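Local structure of putative 2,3,4,5-tetrahydropyridine-2-carboxylate N- succinyltransferase (Campylobacter jejuni, 2RIJ) at residues A[254-265]-A[271-282]; A[293-304]-A[309-320]. The protein probably transfers the succinyl group of succinyl-CoA to tetrahydrodipicolinate, the first step of the succinylase route to lysine. All coordinates share one frame; numbering follows the deposited sequence.

Contact 1 of 2, residues A[254-265]-A[271-282]; sequences ACMVEGRISSSA and SDVGGGASILGV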
ATOM      1  N   ALA A 254      26.835   0.355 -30.987  1.00 22.94           N
ATOM      2  CA  ALA A 254      25.788   1.254 -31.501  1.00 22.33           C
ATOM      3  C   ALA A 254      24.613   1.317 -30.530  1.00 24.99           C
ATOM      4  O   ALA A 254      24.034   0.280 -30.223  1.00 25.92           O
ATOM      5  CB  ALA A 254      25.307   0.765 -32.887  1.00 22.01           C
ATOM      6  N   CYS A 255      24.257   2.532 -30.078  1.00 23.77           N
ATOM      7  CA  CYS A 255      23.157   2.800 -29.162  1.00 23.11           C
ATOM      8  C   CYS A 255      22.384   4.016 -29.634  1.00 22.12           C
ATOM      9  O   CYS A 255      22.960   4.943 -30.200  1.00 22.72           O
ATOM     10  CB  CYS A 255      23.685   3.197 -27.796  1.00 24.50           C
ATOM     11  SG  CYS A 255      24.508   1.870 -26.935  1.00 28.62           S
HETATM   12  N   MSE A 256      21.110   4.024 -29.330  1.00 21.96           N
HETATM   13  CA  MSE A 256      20.256   5.221 -29.463  1.00 21.36           C
HETATM   14  C   MSE A 256      20.292   5.983 -28.140  1.00 20.86           C
HETATM   15  O   MSE A 256      19.889   5.452 -27.116  1.00 22.16           O
HETATM   16  CB  MSE A 256      18.837   4.797 -29.749  1.00 21.72           C
HETATM   17  CG  MSE A 256      17.831   5.950 -29.722  1.00 23.10           C
HETATM   18 SE   MSE A 256      18.286   7.354 -31.055  0.75 31.95          SE
HETATM   19  CE  MSE A 256      18.327   6.199 -32.653  1.00 23.91           C
ATOM     20  N   VAL A 257      20.788   7.209 -28.150  1.00 21.79           N
ATOM     21  CA  VAL A 257      20.946   7.982 -26.936  1.00 18.88           C
ATOM     22  C   VAL A 257      20.075   9.274 -27.009  1.00 19.45           C
ATOM     23  O   VAL A 257      20.258  10.133 -27.851  1.00 19.58           O
ATOM     24  CB  VAL A 257      22.401   8.324 -26.656  1.00 21.94           C
ATOM     25  CG1 VAL A 257      22.539   9.165 -25.332  1.00 20.35           C
ATOM     26  CG2 VAL A 257      23.275   7.052 -26.663  1.00 21.95           C
ATOM     27  N   GLU A 258      19.118   9.328 -26.111  1.00 17.14           N
ATOM     28  CA  GLU A 258      18.202  10.425 -25.956  1.00 19.42           C
ATOM     29  C   GLU A 258      18.187  10.980 -24.531  1.00 19.51           C
ATOM     30  O   GLU A 258      17.366  11.856 -24.169  1.00 20.20           O
ATOM     31  CB  GLU A 258      16.835  10.011 -26.400  1.00 20.97           C
ATOM     32  CG  GLU A 258      16.849   9.214 -27.635  1.00 21.28           C
ATOM     33  CD  GLU A 258      15.451   9.083 -28.214  1.00 31.51           C
ATOM     34  OE1 GLU A 258      14.864  10.128 -28.509  1.00 30.10           O
ATOM     35  OE2 GLU A 258      14.926   7.971 -28.360  1.00 32.61           O
ATOM     36  N   GLY A 259      19.135  10.525 -23.748  1.00 19.83           N
ATOM     37  CA  GLY A 259      19.315  10.960 -22.352  1.00 22.30           C
ATOM     38  C   GLY A 259      20.768  11.241 -22.031  1.00 19.84           C
ATOM     39  O   GLY A 259      21.619  11.393 -22.928  1.00 20.87           O
ATOM     40  N   ARG A 260      21.066  11.344 -20.740  1.00 19.99           N
ATOM     41  CA  ARG A 260      22.277  11.973 -20.258  1.00 19.26           C
ATOM     42  C   ARG A 260      23.233  10.946 -19.669  1.00 19.45           C
ATOM     43  O   ARG A 260      22.888  10.216 -18.723  1.00 21.44           O
ATOM     44  CB  ARG A 260      21.917  13.028 -19.210  1.00 20.85           C
ATOM     45  CG  ARG A 260      21.068  14.130 -19.841  1.00 21.95           C
ATOM     46  CD  ARG A 260      20.592  15.113 -18.815  1.00 21.85           C
ATOM     47  NE  ARG A 260      19.617  14.515 -17.897  1.00 22.69           N
ATOM     48  CZ  ARG A 260      18.296  14.481 -18.101  1.00 18.07           C
ATOM     49  NH1 ARG A 260      17.757  14.871 -19.247  1.00 20.80           N
ATOM     50  NH2 ARG A 260      17.479  13.999 -17.158  1.00 19.41           N
ATOM     51  N   ILE A 261      24.407  10.884 -20.263  1.00 19.37           N
ATOM     52  CA  ILE A 261      25.465   9.984 -19.832  1.00 18.54           C
ATOM     53  C   ILE A 261      26.549  10.794 -19.133  1.00 21.96           C
ATOM     54  O   ILE A 261      27.354  11.484 -19.768  1.00 21.68           O
ATOM     55  CB  ILE A 261      26.080   9.210 -20.987  1.00 20.69           C
ATOM     56  CG1 ILE A 261      24.985   8.579 -21.843  1.00 20.14           C
ATOM     57  CG2 ILE A 261      27.039   8.116 -20.467  1.00 18.49           C
ATOM     58  CD1 ILE A 261      25.460   7.818 -23.063  1.00 21.12           C
ATOM     59  N   SER A 262      26.623  10.643 -17.812  1.00 20.73           N
ATOM     60  CA  SER A 262      27.637  11.350 -16.987  1.00 21.63           C
ATOM     61  C   SER A 262      29.033  10.798 -17.174  1.00 20.11           C
ATOM     62  O   SER A 262      29.247   9.668 -17.611  1.00 20.71           O
ATOM     63  CB  SER A 262      27.287  11.244 -15.481  1.00 24.52           C
ATOM     64  OG  SER A 262      26.054  11.891 -15.183  1.00 30.84           O
ATOM     65  N   SER A 263      30.022  11.610 -16.823  1.00 20.47           N
ATOM     66  CA  SER A 263      31.417  11.191 -16.899  0.50 21.59           C
ATOM     67  C   SER A 263      31.615   9.904 -16.131  1.00 21.76           C
ATOM     68  O   SER A 263      31.056   9.727 -15.045  1.00 24.44           O
ATOM     69  CB  SER A 263      32.335  12.305 -16.352  0.50 23.27           C
ATOM     70  OG  SER A 263      32.529  13.294 -17.335  0.50 18.51           O
ATOM     71  N   SER A 264      32.402   8.995 -16.719  1.00 24.23           N
ATOM     72  CA  SER A 264      32.715   7.668 -16.238  1.00 25.19           C
ATOM     73  C   SER A 264      31.667   6.611 -16.573  1.00 25.39           C
ATOM     74  O   SER A 264      31.944   5.457 -16.401  1.00 24.85           O
ATOM     75  CB  SER A 264      33.039   7.618 -14.742  1.00 27.52           C
ATOM     76  OG  SER A 264      34.235   8.288 -14.536  1.00 29.67           O
ATOM     77  N   ALA A 265      30.517   7.015 -17.086  1.00 22.41           N
ATOM     78  CA  ALA A 265      29.439   6.050 -17.425  1.00 21.81           C
ATOM     79  C   ALA A 265      29.681   5.502 -18.819  1.00 21.60           C
ATOM     80  O   ALA A 265      30.088   6.258 -19.741  1.00 20.97           O
ATOM     81  CB  ALA A 265      28.052   6.703 -17.306  1.00 20.24           C
ATOM     82  N   SER A 271      21.964  -0.763 -26.559  1.00 23.83           N
ATOM     83  CA  SER A 271      21.147  -0.185 -25.515  1.00 23.07           C
ATOM     84  C   SER A 271      20.402   1.018 -26.049  1.00 22.73           C
ATOM     85  O   SER A 271      20.780   1.624 -27.062  1.00 25.74           O
ATOM     86  CB  SER A 271      21.975   0.167 -24.288  1.00 22.51           C
ATOM     87  OG  SER A 271      22.426  -0.997 -23.640  1.00 26.37           O
ATOM     88  N   ASP A 272      19.329   1.387 -25.362  1.00 23.97           N
ATOM     89  CA  ASP A 272      18.494   2.516 -25.768  1.00 23.88           C
ATOM     90  C   ASP A 272      18.266   3.389 -24.522  1.00 19.91           C
ATOM     91  O   ASP A 272      17.681   2.925 -23.545  1.00 21.71           O
ATOM     92  CB  ASP A 272      17.199   1.973 -26.299  1.00 26.46           C
ATOM     93  CG  ASP A 272      16.343   3.009 -26.956  1.00 43.10           C
ATOM     94  OD1 ASP A 272      15.979   4.013 -26.295  1.00 51.37           O
ATOM     95  OD2 ASP A 272      15.989   2.796 -28.141  1.00 51.27           O
ATOM     96  N   VAL A 273      18.836   4.582 -24.548  1.00 20.30           N
ATOM     97  CA  VAL A 273      18.753   5.552 -23.454  1.00 20.45           C
ATOM     98  C   VAL A 273      17.595   6.473 -23.849  1.00 19.01           C
ATOM     99  O   VAL A 273      17.687   7.231 -24.823  1.00 20.08           O
ATOM    100  CB  VAL A 273      20.034   6.331 -23.255  1.00 21.09           C
ATOM    101  CG1 VAL A 273      19.926   7.308 -22.013  1.00 17.53           C
ATOM    102  CG2 VAL A 273      21.254   5.398 -23.160  1.00 22.44           C
ATOM    103  N   GLY A 274      16.477   6.328 -23.152  1.00 20.10           N
ATOM    104  CA  GLY A 274      15.240   7.017 -23.517  1.00 20.95           C
ATOM    105  C   GLY A 274      15.292   8.525 -23.237  1.00 19.96           C
ATOM    106  O   GLY A 274      16.193   9.026 -22.560  1.00 18.88           O
ATOM    107  N   GLY A 275      14.297   9.224 -23.787  1.00 20.63           N
ATOM    108  CA  GLY A 275      14.258  10.673 -23.797  1.00 22.06           C
ATOM    109  C   GLY A 275      14.266  11.181 -22.365  1.00 21.47           C
ATOM    110  O   GLY A 275      13.406  10.828 -21.562  1.00 20.71           O
ATOM    111  N   GLY A 276      15.253  12.015 -22.033  1.00 21.60           N
ATOM    112  CA  GLY A 276      15.348  12.597 -20.695  1.00 21.68           C
ATOM    113  C   GLY A 276      15.796  11.657 -19.581  1.00 20.50           C
ATOM    114  O   GLY A 276      15.807  12.034 -18.422  1.00 23.30           O
ATOM    115  N   ALA A 277      16.166  10.427 -19.929  1.00 20.87           N
ATOM    116  CA  ALA A 277      16.725   9.532 -18.936  1.00 20.72           C
ATOM    117  C   ALA A 277      18.077  10.065 -18.468  1.00 21.19           C
ATOM    118  O   ALA A 277      18.795  10.773 -19.189  1.00 21.80           O
ATOM    119  CB  ALA A 277      16.860   8.103 -19.472  1.00 17.43           C
ATOM    120  N   SER A 278      18.429   9.703 -17.249  1.00 19.75           N
ATOM    121  CA  SER A 278      19.710  10.042 -16.632  0.50 20.22           C
ATOM    122  C   SER A 278      20.454   8.752 -16.344  1.00 21.53           C
ATOM    123  O   SER A 278      19.884   7.848 -15.723  1.00 22.13           O
ATOM    124  CB  SER A 278      19.500  10.765 -15.284  0.50 22.19           C
ATOM    125  OG  SER A 278      19.421  12.175 -15.417  0.50 20.08           O
ATOM    126  N   ILE A 279      21.720   8.685 -16.740  1.00 21.69           N
ATOM    127  CA  ILE A 279      22.648   7.680 -16.265  1.00 22.82           C
ATOM    128  C   ILE A 279      23.740   8.386 -15.457  1.00 24.91           C
ATOM    129  O   ILE A 279      24.529   9.145 -16.009  1.00 25.37           O
ATOM    130  CB  ILE A 279      23.276   6.839 -17.389  1.00 24.25           C
ATOM    131  CG1 ILE A 279      22.190   6.215 -18.258  1.00 26.79           C
ATOM    132  CG2 ILE A 279      24.193   5.747 -16.816  1.00 24.25           C
ATOM    133  CD1 ILE A 279      22.709   5.591 -19.548  1.00 26.21           C
ATOM    134  N   LEU A 280      23.796   8.110 -14.158  1.00 22.22           N
ATOM    135  CA  LEU A 280      24.802   8.732 -13.301  1.00 24.18           C
ATOM    136  C   LEU A 280      26.162   8.062 -13.551  1.00 23.77           C
ATOM    137  O   LEU A 280      26.250   6.977 -14.197  1.00 26.15           O
ATOM    138  CB  LEU A 280      24.318   8.649 -11.838  1.00 25.44           C
ATOM    139  CG  LEU A 280      22.934   9.244 -11.514  1.00 28.20           C
ATOM    140  CD1 LEU A 280      22.749   9.125  -9.968  1.00 32.99           C
ATOM    141  CD2 LEU A 280      22.755  10.657 -12.018  1.00 30.21           C
ATOM    142  N   GLY A 281      27.258   8.679 -13.100  1.00 27.35           N
ATOM    143  CA  GLY A 281      28.572   8.169 -13.520  1.00 25.70           C
ATOM    144  C   GLY A 281      29.375   7.363 -12.562  1.00 31.31           C
ATOM    145  O   GLY A 281      30.059   6.409 -12.943  1.00 27.24           O
ATOM    146  N   VAL A 282      29.367   7.811 -11.316  1.00 32.28           N
ATOM    147  CA  VAL A 282      30.219   7.250 -10.280  1.00 33.97           C
ATOM    148  C   VAL A 282      29.347   6.959  -9.053  1.00 32.83           C
ATOM    149  O   VAL A 282      28.557   7.828  -8.614  1.00 36.71           O
ATOM    150  CB  VAL A 282      31.380   8.217  -9.914  1.00 32.38           C
ATOM    151  CG1 VAL A 282      32.331   7.555  -8.904  1.00 36.73           C
ATOM    152  CG2 VAL A 282      32.142   8.606 -11.160  1.00 37.72           C
TER
HETATM  153  O   HOH W   1      21.598  13.554 -15.521  1.00 18.14           O
HETATM  154  O   HOH W   2      23.812  12.042 -16.416  1.00 29.64           O
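Arg260 reaches across to the turn and strand at Gly276 to Ser278. Its chain starts with CG beside its own backbone N and bends at chi3 (-68°). This lays the guanidinium over Ala277 O, which sits under the centre of one face. In the modelled conformer of Ser278, one of two, NH2 donates to Ser278 OG at 3.2 Å; the oxygen lies 22° out of the guanidinium plane. Water 1 lies at the guanidinium edge, in plane, and joins NE to this OG. NH1 is held by Ala242 O, and NH2 also bonds Asn302 OD1 of a second subunit. Segments 254-265 and 271-282 are successive coils of a left-handed parallel beta-helix, the hexapeptide-repeat fold of this family. Arg260, Gly275 and Ser278 are predicted to bind succinyl-CoA, and Glu258 is predicted to form the acyl-anhydride intermediate. The CB of Glu258 packs on Val273 O at 3.3 Å, while its backbone O accepts from Gly276 N at 3.0 Å. Met256, modelled as selenomethionine, and Asp272 lie side by side and point the same way. Facing the interior, Val273 CG1 lies against Gly259 CA at 3.7 Å. Further along, the CG2 branch of Ile279 meets Ala265 CB at 4.0 Å. Water 2 links Ser262 OG to Ile279 O.

Contact 2 of 2, residues A[293-304]-A[309-320]; sequences VGKACLLGANSV and LGDNCIVDAGIA
Leu299 and Val315 carry the tightly packed side of this contact. Leu299 CG lies beside its own backbone N (chi1 -55°), and this helps to bring CD2 toward the second segment. There CD2 touches two methyls. It meets Val315 CG2 at 3.7 Å where the two side chains cross, and Leu309 CD1 where the leucines slide past each other in opposite directions. Val315 turns its other branch, CG1, to Ser303 CB. The Ser303 hydroxyl is turned back onto its own turn. With chi1 at 59° it sits between backbone N and carbonyl carbon and donates to Gly300 O at 2.6 Å, in the carbonyl plane. Gly300 O also accepts from Ser303 N, so two bonds fix this type II turn. Cys297 SG accepts a hydrogen bond from Cys313 N at 3.5 Å.

The outer side is looser and wetter. Leu298 CB and Ile314 CG1 only just meet there. Asp311 lies alongside Lys295, but its OD1 takes the backbone N of Lys295 at 2.8 Å, from above the carboxylate plane. The lysine chain extends past the carboxylate, and Lys295 NZ stays 6.3 Å from Asp311 OD2. Water 4 joins Ala296 O to Asn312 ND2, and water 3 joins Ala296 O to Cys313 O. Ala301, Asp316 and Ala317 are predicted to bind succinyl-CoA.

The two segments are neighbouring coils of the hexapeptide-repeat beta-helix. Leu299 also packs on Ile279 of strand 278-279, the coil before. On the other flank, strand 360-364 covers Leu309 with Phe362, and His361 bonds Asp316 OD1.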
ATOM      1  N   VAL A 293      26.361   0.347 -17.964  1.00 23.79           N
ATOM      2  CA  VAL A 293      25.132  -0.307 -18.358  1.00 22.63           C
ATOM      3  C   VAL A 293      25.532  -1.291 -19.455  1.00 24.85           C
ATOM      4  O   VAL A 293      26.303  -0.952 -20.357  1.00 22.90           O
ATOM      5  CB  VAL A 293      24.137   0.770 -18.814  1.00 22.91           C
ATOM      6  CG1 VAL A 293      23.003   0.225 -19.617  1.00 20.88           C
ATOM      7  CG2 VAL A 293      23.673   1.609 -17.576  1.00 25.12           C
ATOM      8  N   GLY A 294      25.042  -2.514 -19.380  1.00 23.43           N
ATOM      9  CA  GLY A 294      25.491  -3.557 -20.307  1.00 25.48           C
ATOM     10  C   GLY A 294      24.808  -3.483 -21.658  1.00 23.71           C
ATOM     11  O   GLY A 294      24.236  -2.480 -22.035  1.00 23.12           O
ATOM     12  N   LYS A 295      24.889  -4.587 -22.394  1.00 25.87           N
ATOM     13  CA  LYS A 295      24.337  -4.686 -23.723  1.00 23.41           C
ATOM     14  C   LYS A 295      22.826  -4.816 -23.761  1.00 24.79           C
ATOM     15  O   LYS A 295      22.226  -5.461 -22.915  1.00 25.88           O
ATOM     16  CB  LYS A 295      24.916  -5.922 -24.427  1.00 23.92           C
ATOM     17  CG  LYS A 295      26.382  -5.836 -24.677  1.00 24.56           C
ATOM     18  CD  LYS A 295      26.843  -7.005 -25.533  1.00 28.73           C
ATOM     19  CE  LYS A 295      28.348  -7.071 -25.554  1.00 41.99           C
ATOM     20  NZ  LYS A 295      28.825  -8.020 -26.627  1.00 48.93           N
ATOM     21  N   ALA A 296      22.213  -4.193 -24.759  1.00 24.41           N
ATOM     22  CA  ALA A 296      20.794  -4.332 -24.993  1.00 24.78           C
ATOM     23  C   ALA A 296      19.952  -3.950 -23.754  1.00 24.89           C
ATOM     24  O   ALA A 296      18.959  -4.586 -23.455  1.00 24.95           O
ATOM     25  CB  ALA A 296      20.476  -5.795 -25.458  1.00 24.22           C
ATOM     26  N   CYS A 297      20.363  -2.931 -23.017  1.00 23.40           N
ATOM     27  CA  CYS A 297      19.542  -2.426 -21.938  1.00 24.88           C
ATOM     28  C   CYS A 297      18.584  -1.369 -22.491  1.00 25.59           C
ATOM     29  O   CYS A 297      18.919  -0.678 -23.453  1.00 26.84           O
ATOM     30  CB  CYS A 297      20.387  -1.811 -20.841  1.00 26.58           C
ATOM     31  SG  CYS A 297      21.304  -3.055 -19.912  1.00 23.81           S
ATOM     32  N   LEU A 298      17.407  -1.279 -21.883  1.00 20.87           N
ATOM     33  CA  LEU A 298      16.367  -0.342 -22.279  0.50 21.50           C
ATOM     34  C   LEU A 298      16.072   0.566 -21.093  1.00 22.68           C
ATOM     35  O   LEU A 298      15.501   0.118 -20.120  1.00 22.27           O
ATOM     36  CB  LEU A 298      15.124  -1.155 -22.651  0.50 22.31           C
ATOM     37  CG  LEU A 298      13.906  -0.510 -23.277  0.50 23.25           C
ATOM     38  CD1 LEU A 298      14.295   0.330 -24.479  0.50 24.85           C
ATOM     39  CD2 LEU A 298      12.939  -1.668 -23.669  0.50 23.57           C
ATOM     40  N   LEU A 299      16.467   1.829 -21.179  1.00 21.09           N
ATOM     41  CA  LEU A 299      16.239   2.805 -20.103  1.00 22.01           C
ATOM     42  C   LEU A 299      15.095   3.735 -20.539  1.00 22.68           C
ATOM     43  O   LEU A 299      15.205   4.463 -21.512  1.00 19.42           O
ATOM     44  CB  LEU A 299      17.514   3.568 -19.830  1.00 22.92           C
ATOM     45  CG  LEU A 299      18.745   2.707 -19.507  1.00 25.48           C
ATOM     46  CD1 LEU A 299      19.967   3.550 -19.297  1.00 24.09           C
ATOM     47  CD2 LEU A 299      18.542   1.719 -18.315  1.00 21.13           C
ATOM     48  N   GLY A 300      14.001   3.678 -19.813  1.00 19.80           N
ATOM     49  CA  GLY A 300      12.829   4.426 -20.162  1.00 21.71           C
ATOM     50  C   GLY A 300      12.995   5.944 -20.073  1.00 18.16           C
ATOM     51  O   GLY A 300      13.837   6.469 -19.342  1.00 19.36           O
ATOM     52  N   ALA A 301      12.159   6.609 -20.829  1.00 19.55           N
ATOM     53  CA  ALA A 301      12.042   8.055 -20.797  1.00 22.99           C
ATOM     54  C   ALA A 301      11.891   8.524 -19.347  1.00 21.73           C
ATOM     55  O   ALA A 301      11.139   7.931 -18.526  1.00 21.63           O
ATOM     56  CB  ALA A 301      10.862   8.509 -21.676  1.00 20.37           C
ATOM     57  N   ASN A 302      12.610   9.592 -19.019  1.00 20.59           N
ATOM     58  CA  ASN A 302      12.621  10.191 -17.689  1.00 21.59           C
ATOM     59  C   ASN A 302      12.964   9.259 -16.520  1.00 22.10           C
ATOM     60  O   ASN A 302      12.715   9.592 -15.378  1.00 21.45           O
ATOM     61  CB  ASN A 302      11.304  10.966 -17.488  1.00 20.47           C
ATOM     62  CG  ASN A 302      11.261  12.227 -18.306  1.00 21.28           C
ATOM     63  OD1 ASN A 302      12.276  12.927 -18.422  1.00 20.77           O
ATOM     64  ND2 ASN A 302      10.087  12.567 -18.846  1.00 18.26           N
ATOM     65  N   SER A 303      13.665   8.140 -16.791  1.00 21.39           N
ATOM     66  CA  SER A 303      14.186   7.268 -15.746  1.00 21.39           C
ATOM     67  C   SER A 303      15.471   7.807 -15.223  1.00 22.47           C
ATOM     68  O   SER A 303      16.084   8.716 -15.846  1.00 20.01           O
ATOM     69  CB  SER A 303      14.408   5.824 -16.248  1.00 22.86           C
ATOM     70  OG  SER A 303      15.296   5.739 -17.336  1.00 20.89           O
ATOM     71  N   VAL A 304      15.932   7.213 -14.112  1.00 21.85           N
ATOM     72  CA  VAL A 304      17.266   7.506 -13.566  1.00 19.00           C
ATOM     73  C   VAL A 304      17.911   6.198 -13.201  1.00 19.78           C
ATOM     74  O   VAL A 304      17.344   5.384 -12.428  1.00 19.93           O
ATOM     75  CB  VAL A 304      17.254   8.444 -12.311  1.00 19.18           C
ATOM     76  CG1 VAL A 304      18.696   8.784 -11.798  1.00 19.74           C
ATOM     77  CG2 VAL A 304      16.384   9.699 -12.564  1.00 17.47           C
ATOM     78  N   LEU A 309      24.333  -1.760 -14.364  1.00 22.11           N
ATOM     79  CA  LEU A 309      23.403  -2.780 -14.808  1.00 21.39           C
ATOM     80  C   LEU A 309      24.158  -3.757 -15.698  1.00 21.87           C
ATOM     81  O   LEU A 309      25.024  -3.363 -16.476  1.00 20.50           O
ATOM     82  CB  LEU A 309      22.275  -2.126 -15.606  1.00 20.92           C
ATOM     83  CG  LEU A 309      21.361  -1.083 -14.985  1.00 20.12           C
ATOM     84  CD1 LEU A 309      20.375  -0.503 -16.003  1.00 21.99           C
ATOM     85  CD2 LEU A 309      20.559  -1.679 -13.777  1.00 22.99           C
ATOM     86  N   GLY A 310      23.830  -5.044 -15.611  1.00 23.83           N
ATOM     87  CA  GLY A 310      24.361  -6.029 -16.540  1.00 22.08           C
ATOM     88  C   GLY A 310      23.649  -5.958 -17.875  1.00 24.28           C
ATOM     89  O   GLY A 310      23.082  -4.922 -18.259  1.00 24.83           O
ATOM     90  N   ASP A 311      23.682  -7.043 -18.611  1.00 23.43           N
ATOM     91  CA  ASP A 311      23.065  -7.090 -19.912  1.00 23.43           C
ATOM     92  C   ASP A 311      21.580  -7.348 -19.845  1.00 22.72           C
ATOM     93  O   ASP A 311      21.086  -7.985 -18.941  1.00 24.46           O
ATOM     94  CB  ASP A 311      23.674  -8.192 -20.749  1.00 25.30           C
ATOM     95  CG  ASP A 311      25.160  -8.015 -20.983  1.00 28.59           C
ATOM     96  OD1 ASP A 311      25.711  -6.902 -20.996  1.00 22.27           O
ATOM     97  OD2 ASP A 311      25.802  -9.052 -21.147  1.00 29.72           O
ATOM     98  N   ASN A 312      20.873  -6.883 -20.857  1.00 23.11           N
ATOM     99  CA  ASN A 312      19.447  -7.108 -20.974  1.00 23.64           C
ATOM    100  C   ASN A 312      18.579  -6.651 -19.818  1.00 21.26           C
ATOM    101  O   ASN A 312      17.581  -7.330 -19.470  1.00 20.34           O
ATOM    102  CB  ASN A 312      19.206  -8.594 -21.207  1.00 25.34           C
ATOM    103  CG  ASN A 312      20.021  -9.144 -22.371  1.00 32.10           C
ATOM    104  OD1 ASN A 312      20.839 -10.029 -22.199  1.00 40.64           O
ATOM    105  ND2 ASN A 312      19.770  -8.633 -23.547  1.00 30.88           N
ATOM    106  N   CYS A 313      18.936  -5.525 -19.211  1.00 22.20           N
ATOM    107  CA  CYS A 313      18.141  -4.959 -18.149  1.00 22.08           C
ATOM    108  C   CYS A 313      17.179  -3.909 -18.700  1.00 22.28           C
ATOM    109  O   CYS A 313      17.457  -3.263 -19.701  1.00 22.66           O
ATOM    110  CB  CYS A 313      19.006  -4.327 -17.071  1.00 22.97           C
ATOM    111  SG  CYS A 313      20.019  -5.484 -16.123  1.00 23.22           S
ATOM    112  N   ILE A 314      16.058  -3.744 -18.013  1.00 20.50           N
ATOM    113  CA  ILE A 314      15.046  -2.760 -18.380  1.00 20.68           C
ATOM    114  C   ILE A 314      14.734  -1.914 -17.172  1.00 22.50           C
ATOM    115  O   ILE A 314      14.534  -2.435 -16.076  1.00 22.45           O
ATOM    116  CB  ILE A 314      13.765  -3.403 -18.844  1.00 22.73           C
ATOM    117  CG1 ILE A 314      14.009  -4.281 -20.075  1.00 28.71           C
ATOM    118  CG2 ILE A 314      12.675  -2.327 -19.156  1.00 20.97           C
ATOM    119  CD1 ILE A 314      12.751  -4.986 -20.478  1.00 31.01           C
ATOM    120  N   VAL A 315      14.763  -0.603 -17.366  1.00 19.26           N
ATOM    121  CA  VAL A 315      14.279   0.361 -16.369  1.00 20.93           C
ATOM    122  C   VAL A 315      13.079   1.039 -17.011  1.00 20.18           C
ATOM    123  O   VAL A 315      13.184   1.697 -18.049  1.00 22.98           O
ATOM    124  CB  VAL A 315      15.328   1.377 -15.955  1.00 20.02           C
ATOM    125  CG1 VAL A 315      14.770   2.382 -14.937  1.00 19.07           C
ATOM    126  CG2 VAL A 315      16.578   0.689 -15.348  1.00 19.02           C
ATOM    127  N   ASP A 316      11.928   0.857 -16.398  1.00 19.90           N
ATOM    128  CA  ASP A 316      10.698   1.462 -16.983  1.00 23.91           C
ATOM    129  C   ASP A 316      10.761   3.006 -16.958  1.00 21.96           C
ATOM    130  O   ASP A 316      11.393   3.642 -16.068  1.00 20.53           O
ATOM    131  CB  ASP A 316       9.445   1.041 -16.214  1.00 23.28           C
ATOM    132  CG  ASP A 316       8.928  -0.371 -16.577  1.00 27.54           C
ATOM    133  OD1 ASP A 316       9.474  -1.108 -17.456  1.00 28.96           O
ATOM    134  OD2 ASP A 316       7.919  -0.734 -15.933  1.00 27.84           O
ATOM    135  N   ALA A 317      10.051   3.609 -17.896  1.00 22.31           N
ATOM    136  CA  ALA A 317       9.944   5.049 -17.933  1.00 20.29           C
ATOM    137  C   ALA A 317       9.531   5.569 -16.571  1.00 22.04           C
ATOM    138  O   ALA A 317       8.667   4.983 -15.875  1.00 22.81           O
ATOM    139  CB  ALA A 317       8.934   5.478 -19.031  1.00 19.33           C
ATOM    140  N   GLY A 318      10.208   6.635 -16.113  1.00 21.51           N
ATOM    141  CA  GLY A 318       9.811   7.317 -14.873  1.00 23.68           C
ATOM    142  C   GLY A 318      10.421   6.712 -13.618  1.00 26.94           C
ATOM    143  O   GLY A 318      10.354   7.281 -12.562  1.00 33.05           O
ATOM    144  N   ILE A 319      11.087   5.580 -13.727  1.00 25.34           N
ATOM    145  CA  ILE A 319      11.585   4.893 -12.536  1.00 24.35           C
ATOM    146  C   ILE A 319      12.954   5.427 -12.200  1.00 24.37           C
ATOM    147  O   ILE A 319      13.835   5.478 -13.056  1.00 25.47           O
ATOM    148  CB  ILE A 319      11.694   3.315 -12.779  1.00 22.74           C
ATOM    149  CG1 ILE A 319      10.311   2.704 -13.015  1.00 32.80           C
ATOM    150  CG2 ILE A 319      12.433   2.613 -11.641  1.00 24.77           C
ATOM    151  CD1 ILE A 319       9.394   2.788 -11.862  1.00 29.76           C
ATOM    152  N   ALA A 320      13.185   5.693 -10.922  1.00 24.18           N
ATOM    153  CA  ALA A 320      14.520   5.966 -10.418  1.00 21.18           C
ATOM    154  C   ALA A 320      15.114   4.797  -9.686  1.00 20.77           C
ATOM    155  O   ALA A 320      14.578   4.369  -8.634  1.00 23.65           O
ATOM    156  CB  ALA A 320      14.493   7.211  -9.497  1.00 20.95           C
TER
HETATM  157  O   HOH W   3      16.696  -4.889 -22.036  1.00 42.14           O
HETATM  158  O   HOH W   4      17.755  -7.217 -24.159  1.00 57.91           O
HETATM  159  O   HOH W   5      12.455   9.619 -12.557  1.00 27.93           O

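Overall arrangement
Contact 1 closes before contact 2 opens along the chain, and their centres lie 9 Å apart. They are successive parts of one beta-helix. Strands 256-257, 272-273, 298-299 and 314-315 follow each other in one sheet. Strands 260-261, 278-279, 304-305 and 320-321 belong to a second, parallel sheet. The two contacts meet directly: Asp272 N probably bonds Cys297 O and Gly274 N probably bonds Leu299 O, both at 2.8 Å. The sheet therefore continues without a break from 254-265 to 309-320. Both contacts reach neighbouring subunits, consistent with the homotrimer. Ala301 of contact 2 packs on Ser278 of a neighbouring subunit, a contact 1 residue. Both are predicted to bind succinyl-CoA, consistent with a site between subunits.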